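PDB 3P9Z: uroporphyrinogen III cosynthase (HemD), which probably catalyses the cyclisation of the linear tetrapyrrole hydroxymethylbilane to the macrocycle uroporphyrinogen III, with release of water, in porphyrin biosynthesis. Local coordinates for residues 144-154 with 171-180. Sequence-based numbering, arbitrary orientation.
Sequences NKLKHLTLSEQ and SHAKAFLHYF
Leu146 and Tyr179 meet where, in this two-domain uroporphyrinogen-III synthase fold, the end of linker strand 135-146 and the loop after it pass along helix 170-179. Strand 144-146 and helix 171-179 run nearly parallel, their axes 9.5 Å apart. Packing is tightest around Leu146: with CG anti to the backbone N, the side chain reaches the helix and its two methyls diverge to different partners. CD1 presses on Ala175 CB at 3.5 Å, closer than usual for two carbons, and also touches the Tyr179 ring. CD2 sits over the centre of the His178 imidazole, a CH-pi contact only 5° off the ring normal. His178 in turn lays its CD2 over one face of the Tyr179 ring, while Leu149 CD1 covers the opposite face, 3.9 Å from the centroid. Gln154 crosses the tyrosine side chain at about a right angle, CD and NE2 along the CD1-CE1 side, its amide tilted 50° to the ring and NE2 donating to Leu149 O. Contact is sparser at the strand end, where Asn144 ND2 stands 3.2 Å from Ser171 OG. Exposed His148 and Thr150 point away from the helix; Thr150 and Glu153 form a capping box, Glu153 N bonding to Thr150 OG1 and Thr150 N to Glu153 OE1. Tyr179 OH bridges the loop backbone: it donates to Lys147 O at the ring edge, the abnormally short 2.5 Å being doubtful as an exact length, and accepts a nearly straight bond from Leu149 N (3.0 Å, 167°).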
# COMPACT_ATOMS: atom_id res chain seq x y z
N ASN A 144 -4.22 6.38 -3.73
CA ASN A 144 -3.55 6.82 -2.51
C ASN A 144 -3.12 8.25 -2.78
O ASN A 144 -2.26 8.51 -3.62
CB ASN A 144 -2.35 5.93 -2.18
CG ASN A 144 -1.66 6.33 -0.88
OD1 ASN A 144 -2.29 6.84 0.05
ND2 ASN A 144 -0.35 6.09 -0.82
N LYS A 145 -3.75 9.18 -2.06
CA LYS A 145 -3.70 10.60 -2.38
C LYS A 145 -3.17 11.43 -1.21
O LYS A 145 -3.49 11.14 -0.05
CB LYS A 145 -5.13 11.05 -2.68
CG LYS A 145 -5.26 12.13 -3.71
CD LYS A 145 -6.71 12.21 -4.19
CE LYS A 145 -6.95 13.45 -5.03
NZ LYS A 145 -7.05 14.66 -4.17
N LEU A 146 -2.42 12.48 -1.52
CA LEU A 146 -1.93 13.44 -0.52
C LEU A 146 -3.08 14.15 0.21
O LEU A 146 -3.97 14.68 -0.43
CB LEU A 146 -1.04 14.50 -1.19
CG LEU A 146 -0.46 15.55 -0.24
CD1 LEU A 146 0.57 14.92 0.70
CD2 LEU A 146 0.14 16.76 -0.98
N LYS A 147 -3.04 14.17 1.54
CA LYS A 147 -4.01 14.95 2.32
C LYS A 147 -3.83 16.45 2.11
O LYS A 147 -2.72 16.92 1.85
CB LYS A 147 -3.90 14.67 3.82
CG LYS A 147 -4.37 13.32 4.25
CD LYS A 147 -4.32 13.20 5.77
CE LYS A 147 -4.86 11.86 6.21
NZ LYS A 147 -4.75 11.71 7.69
N HIS A 148 -4.93 17.18 2.21
CA HIS A 148 -4.91 18.64 2.16
C HIS A 148 -4.94 19.07 3.60
O HIS A 148 -6.01 19.08 4.20
CB HIS A 148 -6.16 19.17 1.44
CG HIS A 148 -6.13 19.03 -0.05
ND1 HIS A 148 -5.37 18.08 -0.70
CD2 HIS A 148 -6.77 19.73 -1.02
CE1 HIS A 148 -5.54 18.20 -2.01
NE2 HIS A 148 -6.39 19.19 -2.23
N LEU A 149 -3.79 19.40 4.18
CA LEU A 149 -3.72 19.78 5.59
C LEU A 149 -3.73 21.28 5.79
O LEU A 149 -3.03 22.03 5.09
CB LEU A 149 -2.49 19.19 6.28
CG LEU A 149 -2.25 17.68 6.16
CD1 LEU A 149 -0.80 17.39 6.45
CD2 LEU A 149 -3.18 16.90 7.09
N THR A 150 -4.51 21.73 6.78
CA THR A 150 -4.57 23.13 7.15
C THR A 150 -3.25 23.52 7.83
O THR A 150 -2.46 22.65 8.23
CB THR A 150 -5.69 23.39 8.16
OG1 THR A 150 -5.36 22.74 9.39
CG2 THR A 150 -7.06 22.88 7.63
N LEU A 151 -3.01 24.82 7.95
CA LEU A 151 -1.81 25.31 8.62
C LEU A 151 -1.70 24.75 10.02
O LEU A 151 -0.64 24.28 10.43
CB LEU A 151 -1.81 26.83 8.71
CG LEU A 151 -0.75 27.61 7.94
CD1 LEU A 151 -0.57 28.95 8.63
CD2 LEU A 151 0.59 26.84 7.87
N SER A 152 -2.82 24.82 10.74
CA SER A 152 -2.90 24.34 12.10
C SER A 152 -2.56 22.85 12.20
O SER A 152 -1.81 22.45 13.09
CB SER A 152 -4.29 24.63 12.69
OG SER A 152 -4.41 24.00 13.94
N GLU A 153 -3.12 22.05 11.30
CA GLU A 153 -2.81 20.61 11.22
C GLU A 153 -1.31 20.37 10.98
O GLU A 153 -0.71 19.51 11.63
CB GLU A 153 -3.68 19.91 10.16
CG GLU A 153 -5.15 19.75 10.57
CD GLU A 153 -6.08 19.27 9.43
OE1 GLU A 153 -5.69 19.33 8.24
OE2 GLU A 153 -7.21 18.83 9.73
N GLN A 154 -0.70 21.17 10.11
CA GLN A 154 0.72 21.05 9.81
C GLN A 154 1.62 21.31 11.02
O GLN A 154 2.55 20.54 11.28
CB GLN A 154 1.13 21.97 8.65
CG GLN A 154 0.60 21.52 7.30
CD GLN A 154 0.77 22.56 6.23
OE1 GLN A 154 1.85 23.13 6.07
NE2 GLN A 154 -0.29 22.81 5.46
N SER A 171 5.28 6.81 -1.04
CA SER A 171 4.19 7.80 -0.95
C SER A 171 4.32 8.63 0.33
O SER A 171 4.09 9.85 0.33
CB SER A 171 2.84 7.08 -0.98
OG SER A 171 2.71 6.24 0.16
N HIS A 172 4.72 7.98 1.42
CA HIS A 172 4.90 8.64 2.70
C HIS A 172 6.09 9.61 2.75
O HIS A 172 5.98 10.71 3.31
CB HIS A 172 4.99 7.59 3.81
CG HIS A 172 3.75 6.78 3.94
ND1 HIS A 172 3.74 5.41 3.99
CD2 HIS A 172 2.45 7.17 4.00
CE1 HIS A 172 2.50 4.98 4.08
NE2 HIS A 172 1.69 6.03 4.10
N ALA A 173 7.22 9.19 2.17
CA ALA A 173 8.36 10.07 2.00
C ALA A 173 8.00 11.29 1.15
O ALA A 173 8.29 12.43 1.52
CB ALA A 173 9.52 9.31 1.36
N LYS A 174 7.35 11.04 0.02
CA LYS A 174 6.90 12.10 -0.88
C LYS A 174 6.00 13.12 -0.16
O LYS A 174 6.22 14.33 -0.25
CB LYS A 174 6.19 11.49 -2.09
CG LYS A 174 5.88 12.47 -3.21
CD LYS A 174 5.48 11.73 -4.49
CE LYS A 174 5.12 12.72 -5.60
NZ LYS A 174 3.73 13.29 -5.42
N ALA A 175 5.00 12.63 0.56
CA ALA A 175 4.06 13.49 1.27
C ALA A 175 4.77 14.28 2.37
O ALA A 175 4.49 15.46 2.59
CB ALA A 175 2.93 12.66 1.85
N PHE A 176 5.69 13.62 3.07
CA PHE A 176 6.43 14.31 4.11
C PHE A 176 7.17 15.51 3.51
O PHE A 176 7.06 16.63 4.03
CB PHE A 176 7.41 13.39 4.82
CG PHE A 176 8.14 14.04 5.94
CD1 PHE A 176 9.37 14.66 5.72
CD2 PHE A 176 7.59 14.06 7.22
CE1 PHE A 176 10.07 15.28 6.77
CE2 PHE A 176 8.28 14.69 8.28
CZ PHE A 176 9.53 15.29 8.04
N LEU A 177 7.90 15.26 2.43
CA LEU A 177 8.73 16.30 1.82
C LEU A 177 7.89 17.40 1.19
O LEU A 177 8.31 18.53 1.12
CB LEU A 177 9.71 15.72 0.81
CG LEU A 177 10.81 14.84 1.44
CD1 LEU A 177 11.67 14.20 0.35
CD2 LEU A 177 11.67 15.65 2.42
N HIS A 178 6.68 17.06 0.75
CA HIS A 178 5.74 18.09 0.31
C HIS A 178 5.50 19.13 1.41
O HIS A 178 5.46 20.32 1.13
CB HIS A 178 4.40 17.49 -0.15
CG HIS A 178 3.44 18.51 -0.68
ND1 HIS A 178 3.28 18.76 -2.02
CD2 HIS A 178 2.63 19.39 -0.03
CE1 HIS A 178 2.40 19.73 -2.19
NE2 HIS A 178 1.99 20.13 -0.99
N TYR A 179 5.36 18.68 2.66
CA TYR A 179 4.93 19.59 3.72
C TYR A 179 6.03 20.12 4.63
O TYR A 179 5.90 21.21 5.18
CB TYR A 179 3.87 18.92 4.59
CG TYR A 179 2.48 18.92 3.99
CD1 TYR A 179 1.78 20.12 3.81
CD2 TYR A 179 1.84 17.73 3.64
CE1 TYR A 179 0.50 20.13 3.26
CE2 TYR A 179 0.53 17.73 3.10
CZ TYR A 179 -0.13 18.92 2.92
OH TYR A 179 -1.41 18.94 2.39
N PHE A 180 7.10 19.36 4.80
CA PHE A 180 8.07 19.64 5.84
C PHE A 180 9.49 19.63 5.32
O PHE A 180 9.87 18.76 4.53
CB PHE A 180 7.96 18.60 6.97
CG PHE A 180 6.57 18.49 7.56
CD1 PHE A 180 6.03 19.54 8.32
CD2 PHE A 180 5.81 17.34 7.37
CE1 PHE A 180 4.77 19.44 8.87
CE2 PHE A 180 4.55 17.24 7.92
CZ PHE A 180 4.03 18.28 8.67